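Local atomic coordinates of aeromonas extracellular serine protease (Aeromonas sobria, PDB entry 3WQB), a protein that cleaves peptide bonds after paired basic residues, Lys-Lys or Lys-Arg, as a calcium-binding, kexin- and furin-like secreted serine protease and probable virulence factor. Residues V477-I491 and I502-S514. The protein carries 1 engineered substitution. Residues are numbered along the deposited sequence; the frame is centred on the assembly and turned at random.
Sequences VMVSLDHQRLPDLLI and ILLSPFNSLVGQS. With CA (calcium ion), chain D.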
loop_
_atom_site.group_PDB
_atom_site.type_symbol
_atom_site.label_atom_id
_atom_site.label_comp_id
_atom_site.label_asym_id
_atom_site.label_seq_id
_atom_site.Cartn_x
_atom_site.Cartn_y
_atom_site.Cartn_z
ATOM N N VAL A 477 -12.203 -11.032 -1.542
ATOM C CA VAL A 477 -12.707 -12.109 -0.703
ATOM C C VAL A 477 -12.674 -11.638 0.746
ATOM O O VAL A 477 -11.710 -10.992 1.176
ATOM C CB VAL A 477 -11.848 -13.397 -0.886
ATOM C CG1 VAL A 477 -12.075 -14.412 0.203
ATOM C CG2 VAL A 477 -12.120 -14.038 -2.231
ATOM N N MET A 478 -13.730 -11.938 1.497
ATOM C CA MET A 478 -13.680 -11.804 2.953
ATOM C C MET A 478 -13.732 -13.197 3.538
ATOM O O MET A 478 -14.451 -14.051 3.020
ATOM C CB MET A 478 -14.838 -10.961 3.480
ATOM C CG MET A 478 -14.704 -9.495 3.118
ATOM S SD MET A 478 -16.006 -8.503 3.854
ATOM C CE MET A 478 -17.474 -9.129 3.034
ATOM N N VAL A 479 -12.943 -13.436 4.584
ATOM C CA VAL A 479 -12.890 -14.760 5.232
ATOM C C VAL A 479 -13.111 -14.639 6.735
ATOM O O VAL A 479 -12.575 -13.732 7.389
ATOM C CB VAL A 479 -11.550 -15.512 4.953
ATOM C CG1 VAL A 479 -11.532 -16.874 5.663
ATOM C CG2 VAL A 479 -11.345 -15.715 3.469
ATOM N N SER A 480 -13.918 -15.558 7.260
ATOM C CA SER A 480 -14.093 -15.719 8.699
ATOM C C SER A 480 -13.802 -17.166 9.055
ATOM O O SER A 480 -14.320 -18.084 8.423
ATOM C CB SER A 480 -15.512 -15.336 9.126
ATOM O OG SER A 480 -15.730 -13.961 8.857
ATOM N N LEU A 481 -12.940 -17.356 10.051
ATOM C CA LEU A 481 -12.563 -18.688 10.510
ATOM C C LEU A 481 -12.019 -18.608 11.928
ATOM O O LEU A 481 -11.595 -17.542 12.383
ATOM C CB LEU A 481 -11.547 -19.345 9.553
ATOM C CG LEU A 481 -10.188 -18.684 9.308
ATOM C CD1 LEU A 481 -9.206 -19.004 10.436
ATOM C CD2 LEU A 481 -9.622 -19.159 7.979
ATOM N N ASP A 482 -12.032 -19.747 12.613
ATOM C CA ASP A 482 -11.334 -19.894 13.889
ATOM C C ASP A 482 -10.116 -20.774 13.709
ATOM O O ASP A 482 -10.191 -21.824 13.067
ATOM C CB ASP A 482 -12.241 -20.536 14.938
ATOM C CG ASP A 482 -13.372 -19.627 15.386
ATOM O OD1 ASP A 482 -13.276 -18.391 15.223
ATOM O OD2 ASP A 482 -14.357 -20.164 15.929
ATOM N N HIS A 483 -8.995 -20.337 14.272
ATOM C CA HIS A 483 -7.762 -21.116 14.277
ATOM C C HIS A 483 -6.800 -20.512 15.281
ATOM O O HIS A 483 -6.627 -19.292 15.333
ATOM C CB HIS A 483 -7.116 -21.140 12.888
ATOM C CG HIS A 483 -6.009 -22.135 12.756
ATOM N ND1 HIS A 483 -4.737 -21.899 13.226
ATOM C CD2 HIS A 483 -5.981 -23.362 12.187
ATOM C CE1 HIS A 483 -3.976 -22.950 12.975
ATOM N NE2 HIS A 483 -4.704 -23.850 12.339
ATOM N N GLN A 484 -6.179 -21.376 16.078
ATOM C CA GLN A 484 -5.351 -20.944 17.202
ATOM C C GLN A 484 -3.936 -20.459 16.846
ATOM O O GLN A 484 -3.264 -19.869 17.686
ATOM C CB GLN A 484 -5.252 -22.057 18.251
ATOM C CG GLN A 484 -6.555 -22.424 18.936
ATOM C CD GLN A 484 -6.444 -23.733 19.694
ATOM O OE1 GLN A 484 -5.798 -24.683 19.237
ATOM N NE2 GLN A 484 -7.076 -23.789 20.860
ATOM N N ARG A 485 -3.483 -20.725 15.625
ATOM C CA ARG A 485 -2.181 -20.236 15.154
ATOM C C ARG A 485 -2.268 -19.775 13.699
ATOM O O ARG A 485 -1.864 -20.471 12.765
ATOM C CB ARG A 485 -1.079 -21.279 15.369
ATOM C CG ARG A 485 0.311 -20.741 15.066
ATOM C CD ARG A 485 1.426 -21.634 15.594
ATOM N NE ARG A 485 1.607 -22.827 14.776
ATOM C CZ ARG A 485 2.746 -23.504 14.671
ATOM N NH1 ARG A 485 3.828 -23.127 15.358
ATOM N NH2 ARG A 485 2.800 -24.566 13.870
ATOM N N LEU A 486 -2.790 -18.565 13.525
ATOM C CA LEU A 486 -3.141 -18.051 12.200
ATOM C C LEU A 486 -2.085 -18.177 11.103
ATOM O O LEU A 486 -2.437 -18.492 9.972
ATOM C CB LEU A 486 -3.656 -16.605 12.273
ATOM C CG LEU A 486 -5.055 -16.435 12.874
ATOM C CD1 LEU A 486 -5.307 -14.978 13.206
ATOM C CD2 LEU A 486 -6.138 -16.982 11.947
ATOM N N PRO A 487 -0.790 -17.944 11.423
ATOM C CA PRO A 487 0.196 -18.032 10.341
ATOM C C PRO A 487 0.407 -19.442 9.780
ATOM O O PRO A 487 1.092 -19.583 8.785
ATOM C CB PRO A 487 1.481 -17.477 10.979
ATOM C CG PRO A 487 0.974 -16.589 12.071
ATOM C CD PRO A 487 -0.201 -17.334 12.628
ATOM N N ASP A 488 -0.214 -20.461 10.376
ATOM C CA ASP A 488 -0.205 -21.794 9.775
ATOM C C ASP A 488 -1.022 -21.872 8.493
ATOM O O ASP A 488 -0.897 -22.835 7.744
ATOM C CB ASP A 488 -0.738 -22.840 10.760
ATOM C CG ASP A 488 0.249 -23.171 11.865
ATOM O OD1 ASP A 488 1.376 -22.636 11.846
ATOM O OD2 ASP A 488 -0.121 -23.972 12.754
ATOM N N LEU A 489 -1.867 -20.875 8.247
ATOM C CA LEU A 489 -2.855 -20.978 7.178
ATOM C C LEU A 489 -2.399 -20.451 5.827
ATOM O O LEU A 489 -1.862 -19.339 5.704
ATOM C CB LEU A 489 -4.178 -20.326 7.597
ATOM C CG LEU A 489 -4.826 -20.887 8.865
ATOM C CD1 LEU A 489 -6.071 -20.102 9.154
ATOM C CD2 LEU A 489 -5.137 -22.382 8.752
ATOM N N LEU A 490 -2.604 -21.298 4.824
ATOM C CA LEU A 490 -2.454 -20.965 3.418
ATOM C C LEU A 490 -3.859 -20.801 2.844
ATOM O O LEU A 490 -4.675 -21.734 2.904
ATOM C CB LEU A 490 -1.705 -22.102 2.705
ATOM C CG LEU A 490 -1.725 -22.130 1.177
ATOM C CD1 LEU A 490 -0.868 -21.015 0.626
ATOM C CD2 LEU A 490 -1.231 -23.469 0.664
ATOM N N ILE A 491 -4.150 -19.619 2.306
ATOM C CA ILE A 491 -5.469 -19.325 1.735
ATOM C C ILE A 491 -5.319 -19.048 0.245
ATOM O O ILE A 491 -4.561 -18.161 -0.158
ATOM C CB ILE A 491 -6.134 -18.134 2.463
ATOM C CG1 ILE A 491 -6.204 -18.403 3.971
ATOM C CG2 ILE A 491 -7.516 -17.811 1.867
ATOM C CD1 ILE A 491 -6.845 -17.272 4.790
ATOM N N ILE A 502 -2.751 -17.436 -4.578
ATOM C CA ILE A 502 -2.565 -17.482 -3.136
ATOM C C ILE A 502 -2.884 -16.102 -2.554
ATOM O O ILE A 502 -2.177 -15.125 -2.805
ATOM C CB ILE A 502 -1.149 -17.967 -2.766
ATOM C CG1 ILE A 502 -0.990 -19.433 -3.194
ATOM C CG2 ILE A 502 -0.875 -17.769 -1.276
ATOM C CD1 ILE A 502 0.441 -19.947 -3.206
ATOM N N LEU A 503 -3.980 -16.034 -1.806
ATOM C CA LEU A 503 -4.458 -14.776 -1.212
ATOM C C LEU A 503 -3.698 -14.442 0.057
ATOM O O LEU A 503 -3.401 -13.278 0.330
ATOM C CB LEU A 503 -5.946 -14.857 -0.877
ATOM C CG LEU A 503 -6.889 -15.203 -2.020
ATOM C CD1 LEU A 503 -8.306 -15.247 -1.494
ATOM C CD2 LEU A 503 -6.760 -14.199 -3.155
ATOM N N LEU A 504 -3.376 -15.467 0.829
ATOM C CA LEU A 504 -2.567 -15.293 2.019
ATOM C C LEU A 504 -1.573 -16.436 2.118
ATOM O O LEU A 504 -1.945 -17.602 2.229
ATOM C CB LEU A 504 -3.435 -15.190 3.279
ATOM C CG LEU A 504 -2.705 -14.875 4.596
ATOM C CD1 LEU A 504 -1.930 -13.544 4.514
ATOM C CD2 LEU A 504 -3.684 -14.885 5.769
ATOM N N SER A 505 -0.304 -16.073 2.025
ATOM C CA SER A 505 0.789 -17.001 2.185
ATOM C C SER A 505 1.011 -17.256 3.677
ATOM O O SER A 505 0.788 -16.369 4.501
ATOM C CB SER A 505 2.036 -16.426 1.514
ATOM O OG SER A 505 2.294 -15.093 1.940
ATOM N N PRO A 506 1.439 -18.475 4.038
ATOM C CA PRO A 506 1.616 -18.800 5.453
ATOM C C PRO A 506 2.890 -18.192 6.049
ATOM O O PRO A 506 3.750 -17.678 5.317
ATOM C CB PRO A 506 1.680 -20.334 5.455
ATOM C CG PRO A 506 2.216 -20.681 4.103
ATOM C CD PRO A 506 1.670 -19.641 3.161
ATOM N N PHE A 507 2.997 -18.246 7.372
ATOM C CA PHE A 507 4.192 -17.787 8.107
ATOM C C PHE A 507 4.338 -16.278 7.996
ATOM O O PHE A 507 5.430 -15.712 8.063
ATOM C CB PHE A 507 5.471 -18.537 7.685
ATOM C CG PHE A 507 5.287 -20.032 7.593
ATOM C CD1 PHE A 507 4.468 -20.714 8.499
ATOM C CD2 PHE A 507 5.929 -20.758 6.599
ATOM C CE1 PHE A 507 4.289 -22.094 8.396
ATOM C CE2 PHE A 507 5.753 -22.137 6.493
ATOM C CZ PHE A 507 4.939 -22.805 7.395
ATOM N N ASN A 508 3.189 -15.638 7.833
ATOM C CA ASN A 508 3.086 -14.191 7.852
ATOM C C ASN A 508 3.142 -13.639 9.274
ATOM O O ASN A 508 3.396 -14.383 10.234
ATOM C CB ASN A 508 1.789 -13.788 7.171
ATOM C CG ASN A 508 0.602 -14.463 7.797
ATOM O OD1 ASN A 508 0.251 -14.181 8.945
ATOM N ND2 ASN A 508 -0.011 -15.392 7.057
ATOM N N SER A 509 2.943 -12.333 9.397
ATOM C CA SER A 509 3.135 -11.629 10.658
ATOM C C SER A 509 1.938 -11.637 11.608
ATOM O O SER A 509 1.955 -10.922 12.610
ATOM C CB SER A 509 3.595 -10.190 10.393
ATOM O OG SER A 509 2.535 -9.411 9.862
ATOM N N LEU A 510 0.910 -12.435 11.312
ATOM C CA LEU A 510 -0.244 -12.541 12.218
ATOM C C LEU A 510 0.061 -13.379 13.457
ATOM O O LEU A 510 -0.644 -14.342 13.767
ATOM C CB LEU A 510 -1.486 -13.069 11.486
ATOM C CG LEU A 510 -2.011 -12.190 10.353
ATOM C CD1 LEU A 510 -3.180 -12.869 9.663
ATOM C CD2 LEU A 510 -2.410 -10.815 10.882
ATOM N N VAL A 511 1.091 -12.963 14.182
ATOM C CA VAL A 511 1.584 -13.686 15.360
ATOM C C VAL A 511 0.980 -13.167 16.676
ATOM O O VAL A 511 1.425 -13.546 17.766
ATOM C CB VAL A 511 3.133 -13.630 15.423
ATOM C CG1 VAL A 511 3.757 -14.300 14.196
ATOM C CG2 VAL A 511 3.624 -12.175 15.572
ATOM N N GLY A 512 -0.038 -12.314 16.563
ATOM C CA GLY A 512 -0.648 -11.654 17.711
ATOM C C GLY A 512 -1.271 -12.573 18.739
ATOM O O GLY A 512 -1.380 -12.197 19.909
ATOM N N GLN A 513 -1.682 -13.770 18.330
ATOM C CA GLN A 513 -2.241 -14.720 19.294
ATOM C C GLN A 513 -1.169 -15.183 20.274
ATOM O O GLN A 513 -1.424 -15.272 21.478
ATOM C CB GLN A 513 -2.874 -15.911 18.591
ATOM C CG GLN A 513 -4.060 -15.542 17.726
ATOM C CD GLN A 513 -4.406 -16.639 16.730
ATOM O OE1 GLN A 513 -3.560 -17.085 15.953
ATOM N NE2 GLN A 513 -5.651 -17.079 16.757
ATOM N N SER A 514 0.029 -15.443 19.756
ATOM C CA SER A 514 1.172 -15.806 20.584
ATOM C C SER A 514 1.631 -14.633 21.445
ATOM O O SER A 514 1.950 -14.809 22.625
ATOM C CB SER A 514 2.321 -16.334 19.725
ATOM O OG SER A 514 1.952 -17.553 19.107
HETATM CA CA CA D . -0.887 -26.182 12.784
HETATM O O HOH W 1 -2.109 -17.243 7.539
#
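The carboxamide of Q513, near the start of helix 512-520, bridges the loop 483-485 and the start of 3-10 segment 486-488 in the beta-sandwich P-domain. NE2 donates to H483 O (2.8 Å, N-H...O 167°) within both the amide and the carbonyl plane, while OE1 takes the amide of L486 (2.9 Å). With both ends of the amide engaged, its flip state is fixed. CG of Q513 lies anti to the carbonyl carbon (chi1 -64°) and the chain is extended beyond it, which carries the amide there; L486 crosses it at about a right angle, its CG against OE1.

P487 wedges into the loop 506-511. CG and CD of its ring both rest on L510 O, CB faces N508 O, and its own carbonyl accepts from F507 N on a lone pair (2.7 Å). N508 OD1 accepts from L510 N, an Asx turn, while its ND2 separately donates to S505 O; a water accepts from ND2 and donates to L486 O and L489 O, tying the segments together.

R485 forms a side-on salt bridge with D488: NE and NH2 both reach OD2 on its syn side, close to the guanidinium plane, while NH1 donates to G557 O. The same OD2 binds calcium, whose shell D454, D553, A555, N578 and N579 help complete, and R559 pairs with OD1. These positive groups probably help stabilise the negative charge of the carboxylate.

At the other end, antiparallel pairing joins I491 to L504, whose side chains meet CB to CB at 4.1 Å. L490 CD1 touches both I502 CG2 and P506 CD, 3.8 Å from each. A classic beta bulge interrupts the pairing: I491 O receives L504 N at 3.1 Å and L503 N, at a more bent 133°.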